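Local coordinates for protein 4-amino-4-deoxy-L-arabinose transferase or related glycosyltransferases of PMT family (Cupriavidus metallidurans, PDB 5EZM) that probably transfers 4-amino-4-deoxy-L-arabinose to lipid A as a zinc-containing membrane glycosyltransferase of the GT-C fold, at residues Gly423-Ala427 / Val441-Met446; Pro463-Ile469 / Ala560-Arg565; Met488-Thr492 / Ala507-Thr511. The contacts are given in a common frame with arbitrary orientation. Numbering follows the deposited sequence.

Overall arrangement
Interaction 1 joins helices 403-430 and 435-456, both predicted to span the membrane. Interactions 2 and 3 lie at the C-terminal part of the chain, with its mixed sheet. Interaction 1 is remote from both: its centre is about 38 Å from that of interaction 2 and about 43 Å from that of interaction 3. Interactions 2 and 3 touch, with centres about 16 Å apart, and interaction 3 is nested in the chain between the two halves of interaction 2. R565 NE and D490 OD1 form a salt bridge at 2.3 Å. S465 O and T492 OG1 are 2.6 Å apart, a probable hydrogen bond. Interaction 3 is beside the zinc site, with the E509 side chain about 5 Å from the ion.

Interaction 1 (Gly423-Ala427 / Val441-Met446); sequences GIAVA and VYAMGM
G423-A427 and V441-M446 are short pieces of alpha-helix (phi/psi near -63°/-42°) from helices 403-430 and 435-456, both predicted to span the membrane. A427 N bonds G423 O and G445 N bonds V441 O, both at 2.9 Å. The short axes run nearly antiparallel (172°) and approach to 7.9 Å. The backbones come nearest at two glycines: G423 CA and G445 CA are 4.2 Å apart. A CB on either would collide with the other helix. This is close antiparallel packing through small residues, apolar and buried. I424 (m, t) puts CG1 3.9 Å from CD1 at the edge of the Y442 ring (chi1 t, chi2 92°), and CD1 3.6 Å from CE of M446 (m, m). V426 (p) puts CG1 3.5 Å from CG1 of V441 (t). A427 points at the partner, with CB 3.7 Å from Y442 CB. Y442 OH hydrogen-bonds P298 O. Helix 369-389 packs on I424, Y442 and M446 through M379, while helix 135-147 touches A443 and M446.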
loop_
_atom_site.group_PDB
_atom_site.type_symbol
_atom_site.label_atom_id
_atom_site.label_comp_id
_atom_site.label_asym_id
_atom_site.label_seq_id
_atom_site.Cartn_x
_atom_site.Cartn_y
_atom_site.Cartn_z
ATOM N N GLY A 423 0.799 -19.368 18.149
ATOM C CA GLY A 423 0.800 -20.059 16.870
ATOM C C GLY A 423 2.025 -20.935 16.674
ATOM O O GLY A 423 1.926 -22.046 16.147
ATOM N N ILE A 424 3.194 -20.450 17.102
ATOM C CA ILE A 424 4.411 -21.252 16.997
ATOM C C ILE A 424 4.295 -22.508 17.852
ATOM O O ILE A 424 4.670 -23.609 17.424
ATOM C CB ILE A 424 5.637 -20.408 17.391
ATOM C CG1 ILE A 424 5.885 -19.311 16.356
ATOM C CG2 ILE A 424 6.878 -21.286 17.566
ATOM C CD1 ILE A 424 7.028 -18.401 16.717
ATOM N N ALA A 425 3.759 -22.365 19.066
ATOM C CA ALA A 425 3.643 -23.500 19.976
ATOM C C ALA A 425 2.696 -24.559 19.422
ATOM O O ALA A 425 3.035 -25.748 19.374
ATOM C CB ALA A 425 3.174 -23.020 21.350
ATOM N N VAL A 426 1.500 -24.145 18.995
ATOM C CA VAL A 426 0.558 -25.124 18.464
ATOM C C VAL A 426 1.071 -25.710 17.150
ATOM O O VAL A 426 0.805 -26.878 16.839
ATOM C CB VAL A 426 -0.847 -24.505 18.321
ATOM C CG1 VAL A 426 -0.783 -23.186 17.603
ATOM C CG2 VAL A 426 -1.786 -25.455 17.599
ATOM N N ALA A 427 1.838 -24.937 16.376
ATOM C CA ALA A 427 2.468 -25.497 15.182
ATOM C C ALA A 427 3.456 -26.596 15.553
ATOM O O ALA A 427 3.510 -27.645 14.895
ATOM C CB ALA A 427 3.164 -24.398 14.383
ATOM N N VAL A 441 -0.573 -23.678 10.434
ATOM C CA VAL A 441 -0.911 -23.097 11.730
ATOM C C VAL A 441 0.063 -21.981 12.089
ATOM O O VAL A 441 -0.336 -20.925 12.597
ATOM C CB VAL A 441 -0.937 -24.196 12.807
ATOM C CG1 VAL A 441 -1.177 -23.592 14.169
ATOM C CG2 VAL A 441 -2.009 -25.228 12.482
ATOM N N TYR A 442 1.354 -22.198 11.828
ATOM C CA TYR A 442 2.367 -21.184 12.111
ATOM C C TYR A 442 2.104 -19.904 11.322
ATOM O O TYR A 442 2.126 -18.798 11.877
ATOM C CB TYR A 442 3.745 -21.765 11.796
ATOM C CG TYR A 442 4.870 -20.776 11.599
ATOM C CD1 TYR A 442 5.667 -20.382 12.663
ATOM C CD2 TYR A 442 5.162 -20.269 10.338
ATOM C CE1 TYR A 442 6.710 -19.495 12.483
ATOM C CE2 TYR A 442 6.202 -19.382 10.147
ATOM C CZ TYR A 442 6.972 -18.998 11.224
ATOM O OH TYR A 442 8.008 -18.115 11.041
ATOM N N ALA A 443 1.837 -20.037 10.021
ATOM C CA ALA A 443 1.557 -18.870 9.192
ATOM C C ALA A 443 0.284 -18.162 9.639
ATOM O O ALA A 443 0.213 -16.928 9.609
ATOM C CB ALA A 443 1.449 -19.280 7.724
ATOM N N MET A 444 -0.737 -18.925 10.045
ATOM C CA MET A 444 -1.948 -18.302 10.574
ATOM C C MET A 444 -1.650 -17.513 11.844
ATOM O O MET A 444 -2.150 -16.393 12.025
ATOM C CB MET A 444 -3.013 -19.364 10.838
ATOM C CG MET A 444 -4.240 -18.847 11.568
ATOM S SD MET A 444 -5.177 -17.632 10.619
ATOM C CE MET A 444 -5.887 -18.657 9.334
ATOM N N GLY A 445 -0.827 -18.075 12.731
ATOM C CA GLY A 445 -0.445 -17.349 13.930
ATOM C C GLY A 445 0.308 -16.072 13.619
ATOM O O GLY A 445 0.051 -15.027 14.220
ATOM N N MET A 446 1.246 -16.137 12.669
ATOM C CA MET A 446 1.984 -14.943 12.268
ATOM C C MET A 446 1.048 -13.891 11.691
ATOM O O MET A 446 1.128 -12.711 12.047
ATOM C CB MET A 446 3.066 -15.312 11.253
ATOM C CG MET A 446 4.223 -16.070 11.852
ATOM S SD MET A 446 5.073 -15.058 13.070
ATOM C CE MET A 446 5.524 -16.306 14.263
#

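Interaction 2 (Pro463-Ile469 / Ala560-Arg565); sequences PASGADI and ARDWRR
This contact joins the weakly bonded helix 458-465 to the turn between the last two strands of the chain, and two arginines donate to the A464 carbonyl. P463-S465 is helical, with a kink at P463. G466 departs from helical angles with positive phi (75°/5°), and the chain loops to I469. A560-R561 is extended. D562-R565 forms the turn, closed by D562 N to R565 O at 3.1 Å. The nearest CA pairs run in opposite directions: A464 with R564 at 6.5 Å, G466 with D562 at 7.1 Å and I469 with A560 at 6.3 Å. R565 (chi1 p, chi2 t, chi3 p) holds A464 O with NH1 at 2.9 Å and NH2 at 3.0 Å. R564 NH1 adds a weak bond to A464 O at 3.3 Å. A CB on G466 would clash with R565 NH1. The turn belongs to the antiparallel hairpin of strands 557-561 and 566-569 at one edge of a mixed sheet. D562 OD1 accepts from R564 N at 2.8 Å, an Asx turn, and D562 OD2 forms a salt bridge with R565 NH1 at 3.1 Å. R565 NE pairs with D490. S465 OG accepts from A467 N at 3.3 Å, an ST turn, and also bonds R462 O. I469 (p, t) packs CB 3.9 Å from A560 CB. Its CD1 touches D562 OD2 at 3.2 Å and R565 CD at 3.9 Å.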
loop_
_atom_site.group_PDB
_atom_site.type_symbol
_atom_site.label_atom_id
_atom_site.label_comp_id
_atom_site.label_asym_id
_atom_site.label_seq_id
_atom_site.Cartn_x
_atom_site.Cartn_y
_atom_site.Cartn_z
ATOM N N PRO A 463 -5.896 9.644 16.868
ATOM C CA PRO A 463 -5.738 11.062 17.230
ATOM C C PRO A 463 -5.083 11.889 16.145
ATOM O O PRO A 463 -5.242 13.114 16.140
ATOM C CB PRO A 463 -4.871 11.011 18.494
ATOM C CG PRO A 463 -4.146 9.721 18.399
ATOM C CD PRO A 463 -5.123 8.775 17.774
ATOM N N ALA A 464 -4.346 11.266 15.226
ATOM C CA ALA A 464 -3.725 12.024 14.148
ATOM C C ALA A 464 -4.688 12.257 12.994
ATOM O O ALA A 464 -4.576 13.267 12.289
ATOM C CB ALA A 464 -2.471 11.304 13.649
ATOM N N SER A 465 -5.640 11.343 12.795
ATOM C CA SER A 465 -6.555 11.452 11.668
ATOM C C SER A 465 -7.482 12.651 11.788
ATOM O O SER A 465 -7.988 13.129 10.769
ATOM C CB SER A 465 -7.386 10.176 11.544
ATOM O OG SER A 465 -8.284 10.062 12.633
ATOM N N GLY A 466 -7.716 13.145 13.000
ATOM C CA GLY A 466 -8.648 14.234 13.182
ATOM C C GLY A 466 -10.100 13.846 13.071
ATOM O O GLY A 466 -10.965 14.724 13.122
ATOM N N ALA A 467 -10.398 12.556 12.923
ATOM C CA ALA A 467 -11.786 12.121 12.841
ATOM C C ALA A 467 -12.559 12.411 14.122
ATOM O O ALA A 467 -13.786 12.547 14.072
ATOM C CB ALA A 467 -11.850 10.627 12.515
ATOM N N ASP A 468 -11.873 12.513 15.263
ATOM C CA ASP A 468 -12.561 12.804 16.517
ATOM C C ASP A 468 -13.135 14.218 16.519
ATOM O O ASP A 468 -14.288 14.429 16.909
ATOM C CB ASP A 468 -11.611 12.604 17.701
ATOM C CG ASP A 468 -11.344 11.138 18.002
ATOM O OD1 ASP A 468 -12.211 10.290 17.695
ATOM O OD2 ASP A 468 -10.266 10.833 18.556
ATOM N N ILE A 469 -12.345 15.206 16.086
ATOM C CA ILE A 469 -12.821 16.586 16.064
ATOM C C ILE A 469 -13.608 16.909 14.803
ATOM O O ILE A 469 -14.068 18.047 14.646
ATOM C CB ILE A 469 -11.657 17.587 16.206
ATOM C CG1 ILE A 469 -10.890 17.714 14.891
ATOM C CG2 ILE A 469 -10.737 17.160 17.338
ATOM C CD1 ILE A 469 -9.789 18.749 14.932
ATOM N N ALA A 560 -12.062 23.873 16.892
ATOM C CA ALA A 560 -11.678 22.588 17.464
ATOM C C ALA A 560 -10.161 22.472 17.475
ATOM O O ALA A 560 -9.465 23.146 16.714
ATOM C CB ALA A 560 -12.304 21.419 16.695
ATOM N N ARG A 561 -9.659 21.610 18.357
ATOM C CA ARG A 561 -8.231 21.343 18.453
ATOM C C ARG A 561 -8.003 19.859 18.683
ATOM O O ARG A 561 -8.833 19.170 19.281
ATOM C CB ARG A 561 -7.561 22.114 19.601
ATOM C CG ARG A 561 -7.904 23.582 19.680
ATOM C CD ARG A 561 -7.203 24.255 20.856
ATOM N NE ARG A 561 -7.378 23.536 22.118
ATOM C CZ ARG A 561 -8.429 23.672 22.921
ATOM N NH1 ARG A 561 -9.417 24.493 22.595
ATOM N NH2 ARG A 561 -8.498 22.981 24.050
ATOM N N ASP A 562 -6.868 19.375 18.193
ATOM C CA ASP A 562 -6.289 18.120 18.658
ATOM C C ASP A 562 -4.782 18.342 18.745
ATOM O O ASP A 562 -4.304 19.480 18.824
ATOM C CB ASP A 562 -6.709 16.941 17.764
ATOM C CG ASP A 562 -6.357 17.151 16.309
ATOM O OD1 ASP A 562 -5.227 17.599 16.026
ATOM O OD2 ASP A 562 -7.211 16.858 15.445
ATOM N N TRP A 563 -4.009 17.259 18.720
ATOM C CA TRP A 563 -2.572 17.388 18.922
ATOM C C TRP A 563 -1.832 17.896 17.690
ATOM O O TRP A 563 -0.698 18.371 17.818
ATOM C CB TRP A 563 -1.983 16.050 19.356
ATOM C CG TRP A 563 -2.411 15.628 20.715
ATOM C CD1 TRP A 563 -3.198 14.558 21.033
ATOM C CD2 TRP A 563 -2.080 16.265 21.953
ATOM N NE1 TRP A 563 -3.372 14.487 22.395
ATOM C CE2 TRP A 563 -2.698 15.525 22.983
ATOM C CE3 TRP A 563 -1.317 17.386 22.292
ATOM C CZ2 TRP A 563 -2.570 15.866 24.324
ATOM C CZ3 TRP A 563 -1.199 17.728 23.622
ATOM C CH2 TRP A 563 -1.825 16.973 24.623
ATOM N N ARG A 564 -2.439 17.816 16.507
ATOM C CA ARG A 564 -1.750 18.150 15.273
ATOM C C ARG A 564 -2.352 19.327 14.519
ATOM O O ARG A 564 -1.738 19.790 13.550
ATOM C CB ARG A 564 -1.711 16.931 14.336
ATOM C CG ARG A 564 -0.941 15.740 14.895
ATOM C CD ARG A 564 -0.836 14.601 13.886
ATOM N NE ARG A 564 -0.151 15.009 12.661
ATOM C CZ ARG A 564 -0.766 15.306 11.519
ATOM N NH1 ARG A 564 -2.088 15.236 11.439
ATOM N NH2 ARG A 564 -0.062 15.673 10.457
ATOM N N ARG A 565 -3.516 19.828 14.925
ATOM C CA ARG A 565 -4.185 20.852 14.140
ATOM C C ARG A 565 -5.042 21.729 15.040
ATOM O O ARG A 565 -5.575 21.279 16.061
ATOM C CB ARG A 565 -5.042 20.226 13.024
ATOM C CG ARG A 565 -5.927 19.086 13.498
ATOM C CD ARG A 565 -6.811 18.493 12.406
ATOM N NE ARG A 565 -6.087 17.671 11.440
ATOM C CZ ARG A 565 -5.650 16.433 11.667
ATOM N NH1 ARG A 565 -5.831 15.853 12.848
ATOM N NH2 ARG A 565 -5.012 15.773 10.709
#

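Interaction 3 (Met488-Thr492 / Ala507-Thr511); sequences MLDHT and ADELT
Both segments are connections that follow a strand of the C-terminal domain and lead to a helix. M488-T492 starts extended, with M488 at -152°/118° and L489 at -96°/86°, and turns at H491 (-93°/-15°). D490 precedes the turn that leads into helix 493-497, and its OD2 accepts from T492 N at 3.3 Å, a capping bond. A507-T511 is a tight turn. D508 has positive phi (59°/-129°), and E509-L510 is a short 3-10 piece. L510 N bonds A507 O at 2.9 Å and T511 N bonds D508 O at 2.9 Å. D508 OD2 takes a weak bond from E509 N at 2.9 Å. The closest CA pair is L489 with A507, 6.7 Å apart.

L489 (chi1 t, chi2 p) points at the turn. Its CD1 is 3.6 Å from L510 CD1 (L510 is m, t). Its CD2 lies 3.8 Å from E509 CG, 4.0 Å from A507 O and 4.0 Å from D508 OD2. Both leucines also rest on M503 of strand 502-504. H491 (chi1 m, chi2 -77°) points sideways but brings its ring in. Its CE1 is 3.8 Å from E509 OE2, which lies near the ring plane.

The segments meet mainly through L489, while H491 ND1 hydrogen-bonds Y80 OH and E509 OE2 forms a salt bridge with R61. The E509 side chain is about 5 Å from the zinc ion. Its carboxylate, with its charge balanced by R61, is thus a neighbour of the zinc ligands E87 and H270 and not itself a ligand.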
loop_
_atom_site.group_PDB
_atom_site.type_symbol
_atom_site.label_atom_id
_atom_site.label_comp_id
_atom_site.label_asym_id
_atom_site.label_seq_id
_atom_site.Cartn_x
_atom_site.Cartn_y
_atom_site.Cartn_z
ATOM N N MET A 488 -0.784 24.118 5.446
ATOM C CA MET A 488 -0.947 22.790 6.027
ATOM C C MET A 488 -1.805 21.960 5.089
ATOM O O MET A 488 -2.966 22.304 4.842
ATOM C CB MET A 488 -1.582 22.858 7.420
ATOM C CG MET A 488 -2.165 21.533 7.893
ATOM S SD MET A 488 -2.520 21.478 9.661
ATOM C CE MET A 488 -0.893 21.151 10.336
ATOM N N LEU A 489 -1.234 20.881 4.564
ATOM C CA LEU A 489 -1.962 19.952 3.705
ATOM C C LEU A 489 -2.438 18.811 4.593
ATOM O O LEU A 489 -1.769 17.786 4.734
ATOM C CB LEU A 489 -1.091 19.457 2.556
ATOM C CG LEU A 489 -1.760 18.484 1.580
ATOM C CD1 LEU A 489 -3.113 19.017 1.128
ATOM C CD2 LEU A 489 -0.856 18.211 0.381
ATOM N N ASP A 490 -3.597 19.002 5.213
ATOM C CA ASP A 490 -4.188 17.954 6.033
ATOM C C ASP A 490 -4.710 16.847 5.126
ATOM O O ASP A 490 -5.555 17.092 4.260
ATOM C CB ASP A 490 -5.307 18.521 6.899
ATOM C CG ASP A 490 -5.579 17.674 8.121
ATOM O OD1 ASP A 490 -5.821 18.255 9.196
ATOM O OD2 ASP A 490 -5.542 16.428 8.012
ATOM N N HIS A 491 -4.207 15.631 5.317
ATOM C CA HIS A 491 -4.529 14.540 4.409
ATOM C C HIS A 491 -5.727 13.709 4.848
ATOM O O HIS A 491 -6.263 12.951 4.032
ATOM C CB HIS A 491 -3.320 13.619 4.244
ATOM C CG HIS A 491 -2.174 14.248 3.515
ATOM N ND1 HIS A 491 -2.162 14.410 2.146
ATOM C CD2 HIS A 491 -0.997 14.742 3.963
ATOM C CE1 HIS A 491 -1.026 14.978 1.783
ATOM N NE2 HIS A 491 -0.300 15.189 2.867
ATOM N N THR A 492 -6.163 13.824 6.098
ATOM C CA THR A 492 -7.240 12.982 6.605
ATOM C C THR A 492 -8.483 13.754 7.008
ATOM O O THR A 492 -9.595 13.257 6.813
ATOM C CB THR A 492 -6.749 12.166 7.804
ATOM O OG1 THR A 492 -6.250 13.052 8.812
ATOM C CG2 THR A 492 -5.643 11.214 7.378
ATOM N N ALA A 507 1.515 24.976 -0.892
ATOM C CA ALA A 507 0.572 23.891 -1.118
ATOM C C ALA A 507 1.230 22.518 -1.113
ATOM O O ALA A 507 0.537 21.517 -1.334
ATOM C CB ALA A 507 -0.164 24.104 -2.445
ATOM N N ASP A 508 2.537 22.449 -0.874
ATOM C CA ASP A 508 3.274 21.183 -0.804
ATOM C C ASP A 508 3.094 20.479 -2.149
ATOM O O ASP A 508 3.299 21.115 -3.195
ATOM C CB ASP A 508 2.807 20.413 0.428
ATOM C CG ASP A 508 3.639 19.178 0.696
ATOM O OD1 ASP A 508 4.772 19.323 1.204
ATOM O OD2 ASP A 508 3.158 18.063 0.401
ATOM N N GLU A 509 2.697 19.205 -2.179
ATOM C CA GLU A 509 2.517 18.478 -3.430
ATOM C C GLU A 509 1.371 19.019 -4.276
ATOM O O GLU A 509 1.203 18.574 -5.417
ATOM C CB GLU A 509 2.281 17.000 -3.137
ATOM C CG GLU A 509 0.897 16.707 -2.595
ATOM C CD GLU A 509 0.876 15.518 -1.659
ATOM O OE1 GLU A 509 1.738 15.461 -0.756
ATOM O OE2 GLU A 509 0.003 14.639 -1.828
ATOM N N LEU A 510 0.574 19.948 -3.750
ATOM C CA LEU A 510 -0.464 20.608 -4.528
ATOM C C LEU A 510 0.020 21.898 -5.176
ATOM O O LEU A 510 -0.755 22.539 -5.899
ATOM C CB LEU A 510 -1.685 20.891 -3.647
ATOM C CG LEU A 510 -2.519 19.660 -3.282
ATOM C CD1 LEU A 510 -3.625 20.017 -2.304
ATOM C CD2 LEU A 510 -3.099 19.024 -4.535
ATOM N N THR A 511 1.281 22.276 -4.945
ATOM C CA THR A 511 1.836 23.501 -5.516
ATOM C C THR A 511 1.506 23.632 -6.998
ATOM O O THR A 511 0.961 24.652 -7.439
ATOM C CB THR A 511 3.351 23.533 -5.303
ATOM O OG1 THR A 511 3.640 23.902 -3.948
ATOM C CG2 THR A 511 4.009 24.522 -6.257
#